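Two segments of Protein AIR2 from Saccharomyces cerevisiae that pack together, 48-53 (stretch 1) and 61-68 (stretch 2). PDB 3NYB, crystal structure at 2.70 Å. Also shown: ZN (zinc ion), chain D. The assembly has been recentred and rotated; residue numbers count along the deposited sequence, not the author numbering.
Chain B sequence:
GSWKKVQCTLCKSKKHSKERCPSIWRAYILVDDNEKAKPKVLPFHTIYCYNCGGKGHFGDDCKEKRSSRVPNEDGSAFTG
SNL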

# COMPACT_ATOMS: atom_id res chain seq x y z
N TYR B 48 -20.22 -6.31 -1.83
CA TYR B 48 -19.82 -6.72 -0.50
C TYR B 48 -19.86 -5.57 0.49
O TYR B 48 -19.45 -4.46 0.18
CB TYR B 48 -18.44 -7.36 -0.53
CG TYR B 48 -18.40 -8.67 -1.27
CD1 TYR B 48 -18.14 -8.71 -2.63
CD2 TYR B 48 -18.65 -9.86 -0.61
CE1 TYR B 48 -18.10 -9.91 -3.32
CE2 TYR B 48 -18.62 -11.07 -1.29
CZ TYR B 48 -18.35 -11.09 -2.64
OH TYR B 48 -18.32 -12.28 -3.32
N CYS B 49 -20.37 -5.86 1.68
CA CYS B 49 -20.56 -4.83 2.69
C CYS B 49 -19.39 -4.76 3.66
O CYS B 49 -18.95 -5.78 4.19
CB CYS B 49 -21.85 -5.09 3.45
SG CYS B 49 -21.94 -4.18 4.98
N TYR B 50 -18.89 -3.56 3.88
CA TYR B 50 -17.71 -3.38 4.71
C TYR B 50 -18.04 -3.47 6.19
O TYR B 50 -17.15 -3.58 7.03
CB TYR B 50 -17.02 -2.05 4.39
CG TYR B 50 -17.81 -0.79 4.70
CD1 TYR B 50 -18.23 -0.50 5.99
CD2 TYR B 50 -18.10 0.12 3.70
CE1 TYR B 50 -18.93 0.67 6.27
CE2 TYR B 50 -18.80 1.29 3.96
CZ TYR B 50 -19.21 1.55 5.25
OH TYR B 50 -19.90 2.72 5.50
N ASN B 51 -19.34 -3.44 6.49
CA ASN B 51 -19.83 -3.45 7.86
C ASN B 51 -20.07 -4.86 8.38
O ASN B 51 -19.65 -5.21 9.48
CB ASN B 51 -21.12 -2.64 7.95
CG ASN B 51 -21.58 -2.45 9.37
OD1 ASN B 51 -22.77 -2.52 9.67
ND2 ASN B 51 -20.63 -2.20 10.26
N CYS B 52 -20.75 -5.67 7.58
CA CYS B 52 -20.87 -7.10 7.82
C CYS B 52 -20.32 -7.76 6.57
O CYS B 52 -20.54 -7.26 5.46
CB CYS B 52 -22.33 -7.50 8.01
SG CYS B 52 -23.21 -7.68 6.44
N GLY B 53 -19.61 -8.86 6.72
CA GLY B 53 -18.98 -9.50 5.58
C GLY B 53 -19.99 -10.03 4.57
O GLY B 53 -19.67 -10.88 3.76
N ASP B 61 -24.95 1.42 3.46
CA ASP B 61 -26.39 1.33 3.68
C ASP B 61 -26.79 -0.06 4.15
O ASP B 61 -27.68 -0.70 3.60
CB ASP B 61 -27.16 1.75 2.42
CG ASP B 61 -26.48 1.31 1.14
OD1 ASP B 61 -26.29 2.17 0.25
OD2 ASP B 61 -26.16 0.11 1.00
N CYS B 62 -26.11 -0.51 5.20
CA CYS B 62 -26.31 -1.84 5.76
C CYS B 62 -27.20 -1.77 6.99
O CYS B 62 -27.36 -0.70 7.58
CB CYS B 62 -24.93 -2.46 6.06
SG CYS B 62 -24.82 -3.65 7.39
N LYS B 63 -27.80 -2.89 7.37
CA LYS B 63 -28.83 -2.90 8.41
C LYS B 63 -28.31 -3.10 9.83
O LYS B 63 -28.92 -2.65 10.79
CB LYS B 63 -29.90 -3.96 8.10
CG LYS B 63 -30.49 -3.85 6.71
CD LYS B 63 -30.84 -2.41 6.38
CE LYS B 63 -31.24 -2.25 4.92
NZ LYS B 63 -31.28 -0.83 4.48
N GLU B 64 -27.18 -3.79 9.95
CA GLU B 64 -26.62 -4.13 11.26
C GLU B 64 -26.05 -2.91 11.99
O GLU B 64 -25.81 -1.87 11.39
CB GLU B 64 -25.52 -5.18 11.10
CG GLU B 64 -25.92 -6.36 10.23
CD GLU B 64 -26.69 -7.41 10.99
OE1 GLU B 64 -26.20 -7.87 12.04
OE2 GLU B 64 -27.79 -7.80 10.53
N LYS B 65 -25.86 -3.04 13.31
CA LYS B 65 -25.14 -2.03 14.06
C LYS B 65 -23.76 -1.90 13.43
O LYS B 65 -23.15 -2.91 13.07
CB LYS B 65 -25.00 -2.43 15.54
CG LYS B 65 -26.25 -2.27 16.37
CD LYS B 65 -25.91 -2.21 17.85
CE LYS B 65 -27.15 -2.31 18.72
NZ LYS B 65 -27.77 -3.66 18.67
N ARG B 66 -23.27 -0.68 13.30
CA ARG B 66 -22.01 -0.48 12.59
C ARG B 66 -20.78 -0.95 13.38
O ARG B 66 -20.70 -0.78 14.60
CB ARG B 66 -21.87 0.97 12.09
CG ARG B 66 -21.29 1.97 13.08
CD ARG B 66 -20.73 3.16 12.32
NE ARG B 66 -20.21 2.73 11.02
CZ ARG B 66 -19.54 3.52 10.17
NH1 ARG B 66 -19.29 4.78 10.48
NH2 ARG B 66 -19.12 3.03 9.02
N SER B 67 -19.84 -1.57 12.67
CA SER B 67 -18.67 -2.20 13.27
C SER B 67 -17.54 -1.23 13.57
O SER B 67 -16.50 -1.61 14.10
CB SER B 67 -18.16 -3.32 12.35
OG SER B 67 -16.90 -3.80 12.79
N SER B 68 -17.74 0.03 13.20
CA SER B 68 -16.73 1.05 13.43
C SER B 68 -17.27 2.10 14.37
O SER B 68 -18.18 2.86 14.01
CB SER B 68 -16.31 1.69 12.11
OG SER B 68 -15.46 2.79 12.34
ZN ZN D . -23.98 -5.48 6.04

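Small zinc-binding modules illustrate how a metal can stand in for the hydrophobic core that a short chain cannot build. In this segment pair from AIR2, neither stretch forms a regular helix or strand, and together they bury just 333 Å². A shared ion ties the stretches together: Cys 52 SG and Cys 62 SG, one from each stretch, each lie 2.4 Å from ZN, with a further ligand supplied elsewhere in the structure.

Cys 62, with 53 Å² covered, is the metal-binding anchor of the second stretch. Its CA-to-CB bond points toward the first stretch, and its t rotamer (151°) places the sulfur at the ion. Cys 62 CB lies 3.6 Å from Cys 49 SG, a sulfur that is itself 2.6 Å from ZN. Cys 49 SG in turn accepts a hydrogen bond from Cys 52 N at 3.2 Å, nearly straight at 170°, and a weak one from Asn 51 N at 3.1 Å. Sulfur suits such sites because it can bind metal and accept backbone N-H groups; a weak bond from Glu 64 N to Cys 62 SG (3.5 Å) repeats the theme in the second stretch.

Asn 51 covers the most surface, 101 Å². Buried and directed toward its partner in a t rotamer, it sets a compact polar group against the backbone running from Glu 64 to Ser 67. The amide is probably turned over in the model, so its individual polar contacts are best left unassigned, but an amide, having both a donor and an acceptor, is well suited to a backbone surface.

Arg 66 has 45 Å² covered. Its CA-to-CB bond points sideways, but the side chain is long enough to reach back, bringing Arg 66 NH2, which is also hydrogen-bonded elsewhere in the structure, to 3.6 Å from Tyr 50 OH.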